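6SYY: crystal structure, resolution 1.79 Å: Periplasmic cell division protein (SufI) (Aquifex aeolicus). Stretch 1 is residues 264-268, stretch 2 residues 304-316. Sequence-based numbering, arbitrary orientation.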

# COMPACT_ATOMS: atom_id res chain seq x y z
N ALA A 264 -7.12 -16.19 -2.19
CA ALA A 264 -6.82 -17.41 -2.94
C ALA A 264 -7.56 -17.36 -4.27
O ALA A 264 -8.47 -16.56 -4.47
CB ALA A 264 -7.21 -18.67 -2.16
N LEU A 265 -7.15 -18.23 -5.19
CA LEU A 265 -7.78 -18.38 -6.50
C LEU A 265 -8.43 -19.75 -6.56
O LEU A 265 -7.73 -20.77 -6.57
CB LEU A 265 -6.77 -18.19 -7.62
CG LEU A 265 -6.28 -16.75 -7.77
CD1 LEU A 265 -5.06 -16.67 -8.68
CD2 LEU A 265 -7.40 -15.87 -8.30
N LEU A 266 -9.76 -19.78 -6.58
CA LEU A 266 -10.51 -21.03 -6.57
C LEU A 266 -10.94 -21.35 -7.99
O LEU A 266 -11.58 -20.54 -8.66
CB LEU A 266 -11.72 -20.93 -5.65
CG LEU A 266 -11.39 -20.51 -4.22
CD1 LEU A 266 -12.62 -20.60 -3.33
CD2 LEU A 266 -10.27 -21.38 -3.67
N ARG A 267 -10.56 -22.54 -8.45
CA ARG A 267 -10.98 -23.08 -9.74
C ARG A 267 -11.78 -24.34 -9.42
O ARG A 267 -11.22 -25.43 -9.29
CB ARG A 267 -9.77 -23.38 -10.63
CG ARG A 267 -10.10 -24.07 -11.94
CD ARG A 267 -8.83 -24.33 -12.74
NE ARG A 267 -9.09 -24.94 -14.04
CZ ARG A 267 -8.67 -26.14 -14.41
NH1 ARG A 267 -7.94 -26.87 -13.57
NH2 ARG A 267 -8.96 -26.61 -15.61
N GLY A 268 -13.09 -24.17 -9.26
CA GLY A 268 -13.92 -25.27 -8.81
C GLY A 268 -13.56 -25.72 -7.41
O GLY A 268 -13.57 -24.91 -6.47
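Stretch 2 304-316: LVDFRDASVNDVI

Stretch 2 meets the strand of stretch 1 first through V305, in the strand that runs through L304 to D306, and again where the chain is extended at V315 and I316, in a strand that continues past the stretch. L304 to D306 runs roughly parallel to stretch 1, D314 to I316 antiparallel. Between them the chain makes a 3-10 segment, F307 to D309. A type II turn from S311 to D314 follows, closed by D314 N to S311 O at 3.0 Å. The excursion lets residues far apart in stretch 2 gather along one five-residue run, burying 387 Å² in all.

A264 starts the walk beyond reach of stretch 2. At L265 the contact becomes apolar: CB points toward stretch 2, and the m,t rotamer splits the two methyls between the two strands. CD1 of L265 lies 3.7 Å from CG2 of V305, while CD2 of L265 lies 3.7 Å from CG2 of I316. One leucine thus bridges both ends of the loop, and all three residues are buried.

L266 turns its side chain elsewhere, its end leading away, and contributes its backbone instead. L266 O approaches I316 CA at 3.3 Å in a CA-H...O contact. No direct backbone hydrogen bond joins the two stretches; the main chains meet through this contact and, further along, through a water.

R267 is the polar counterpart of L265 and gives up the most area. Its CA is 4.8 Å from the CA of I316, the nearest register pair, and its CB rests 4.1 Å from I316 CG1. From there an all-t chain, chi1 to chi3, extends the guanidinium to the loop. R267 NE donates to D314 OD2 at 2.8 Å, and R267 NH2 donates to the same D314 OD2 at 3.0 Å, forming a salt bridge. That oxygen also accepts from S311 N at 2.8 Å, so a single carboxylate atom ties the turn to itself and to the arginine. D309 O sits over one face of the guanidinium, 3.5 Å from R267 CZ.

G268 has positive phi, a conformation that favours glycine. Water 1 links it to stretch 2, donating to V315 O at 3.2 Å and accepting weakly from G268 N at 3.3 Å. The rule that emerges is a buried apolar anchor at L265, followed two residues later by an extended arginine that forms a salt bridge with D314 of the turn.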

# COMPACT_ATOMS: atom_id res chain seq x y z
N LEU A 304 2.01 -13.34 -10.20
CA LEU A 304 1.82 -13.89 -11.53
C LEU A 304 0.82 -15.03 -11.45
O LEU A 304 0.95 -15.91 -10.60
CB LEU A 304 3.14 -14.39 -12.13
CG LEU A 304 4.24 -13.40 -12.53
CD1 LEU A 304 5.45 -14.15 -13.07
CD2 LEU A 304 3.75 -12.37 -13.53
N VAL A 305 -0.18 -15.01 -12.33
CA VAL A 305 -1.18 -16.06 -12.40
C VAL A 305 -1.17 -16.61 -13.82
O VAL A 305 -1.33 -15.85 -14.79
CB VAL A 305 -2.58 -15.54 -12.03
CG1 VAL A 305 -3.58 -16.68 -12.04
CG2 VAL A 305 -2.55 -14.89 -10.66
N ASP A 306 -0.96 -17.91 -13.95
CA ASP A 306 -0.88 -18.55 -15.26
C ASP A 306 -2.25 -19.16 -15.55
O ASP A 306 -2.55 -20.29 -15.15
CB ASP A 306 0.23 -19.60 -15.29
CG ASP A 306 0.57 -20.03 -16.70
OD1 ASP A 306 -0.26 -19.82 -17.61
OD2 ASP A 306 1.67 -20.59 -16.91
N PHE A 307 -3.08 -18.41 -16.26
CA PHE A 307 -4.40 -18.92 -16.59
C PHE A 307 -4.37 -20.03 -17.63
O PHE A 307 -5.43 -20.58 -17.95
CB PHE A 307 -5.31 -17.77 -17.04
CG PHE A 307 -5.76 -16.88 -15.92
CD1 PHE A 307 -6.71 -17.32 -15.01
CD2 PHE A 307 -5.23 -15.61 -15.77
CE1 PHE A 307 -7.13 -16.50 -13.97
CE2 PHE A 307 -5.64 -14.78 -14.72
CZ PHE A 307 -6.59 -15.23 -13.82
N ARG A 308 -3.20 -20.38 -18.17
CA ARG A 308 -3.09 -21.60 -18.96
C ARG A 308 -3.35 -22.84 -18.12
O ARG A 308 -3.64 -23.91 -18.68
CB ARG A 308 -1.72 -21.70 -19.62
CG ARG A 308 -1.46 -20.61 -20.64
CD ARG A 308 -0.03 -20.65 -21.17
NE ARG A 308 0.95 -20.36 -20.13
CZ ARG A 308 2.26 -20.29 -20.34
NH1 ARG A 308 2.75 -20.49 -21.56
NH2 ARG A 308 3.09 -20.03 -19.34
N ASP A 309 -3.26 -22.74 -16.79
CA ASP A 309 -3.69 -23.83 -15.92
C ASP A 309 -5.16 -24.15 -16.12
O ASP A 309 -5.59 -25.29 -15.90
CB ASP A 309 -3.46 -23.47 -14.45
CG ASP A 309 -2.01 -23.37 -14.08
OD1 ASP A 309 -1.15 -23.62 -14.96
OD2 ASP A 309 -1.71 -23.04 -12.91
N ALA A 310 -5.95 -23.15 -16.50
CA ALA A 310 -7.39 -23.28 -16.63
C ALA A 310 -7.77 -23.61 -18.07
O ALA A 310 -7.00 -23.43 -19.01
CB ALA A 310 -8.08 -21.98 -16.19
N SER A 311 -8.99 -24.11 -18.23
CA SER A 311 -9.56 -24.38 -19.54
C SER A 311 -10.45 -23.23 -19.96
O SER A 311 -10.98 -22.49 -19.12
CB SER A 311 -10.36 -25.69 -19.53
OG SER A 311 -9.58 -26.75 -19.01
N VAL A 312 -10.62 -23.07 -21.27
CA VAL A 312 -11.59 -22.11 -21.76
C VAL A 312 -12.95 -22.44 -21.16
O VAL A 312 -13.33 -23.61 -21.05
CB VAL A 312 -11.62 -22.11 -23.30
CG1 VAL A 312 -12.67 -21.14 -23.82
CG2 VAL A 312 -10.24 -21.77 -23.85
N ASN A 313 -13.66 -21.40 -20.73
CA ASN A 313 -14.96 -21.39 -20.05
C ASN A 313 -14.83 -21.59 -18.55
O ASN A 313 -15.85 -21.59 -17.86
CB ASN A 313 -15.96 -22.42 -20.61
CG ASN A 313 -16.31 -22.17 -22.05
OD1 ASN A 313 -16.29 -21.02 -22.52
ND2 ASN A 313 -16.63 -23.23 -22.78
N ASP A 314 -13.63 -21.77 -18.02
CA ASP A 314 -13.48 -21.82 -16.57
C ASP A 314 -13.73 -20.45 -15.96
O ASP A 314 -13.45 -19.41 -16.56
CB ASP A 314 -12.08 -22.31 -16.19
CG ASP A 314 -11.92 -23.80 -16.37
OD1 ASP A 314 -12.90 -24.47 -16.75
OD2 ASP A 314 -10.80 -24.31 -16.14
N VAL A 315 -14.27 -20.46 -14.74
CA VAL A 315 -14.39 -19.27 -13.92
C VAL A 315 -13.53 -19.47 -12.68
O VAL A 315 -13.64 -20.49 -11.99
CB VAL A 315 -15.85 -18.96 -13.55
CG1 VAL A 315 -16.59 -18.44 -14.76
CG2 VAL A 315 -16.54 -20.20 -13.00
N ILE A 316 -12.64 -18.51 -12.43
CA ILE A 316 -11.73 -18.57 -11.29
C ILE A 316 -12.13 -17.47 -10.33
O ILE A 316 -12.19 -16.30 -10.71
CB ILE A 316 -10.26 -18.44 -11.73
CG1 ILE A 316 -9.79 -19.73 -12.40
CG2 ILE A 316 -9.38 -18.13 -10.54
CD1 ILE A 316 -10.14 -19.86 -13.84
O HOH W 1 -15.14 -21.55 -9.38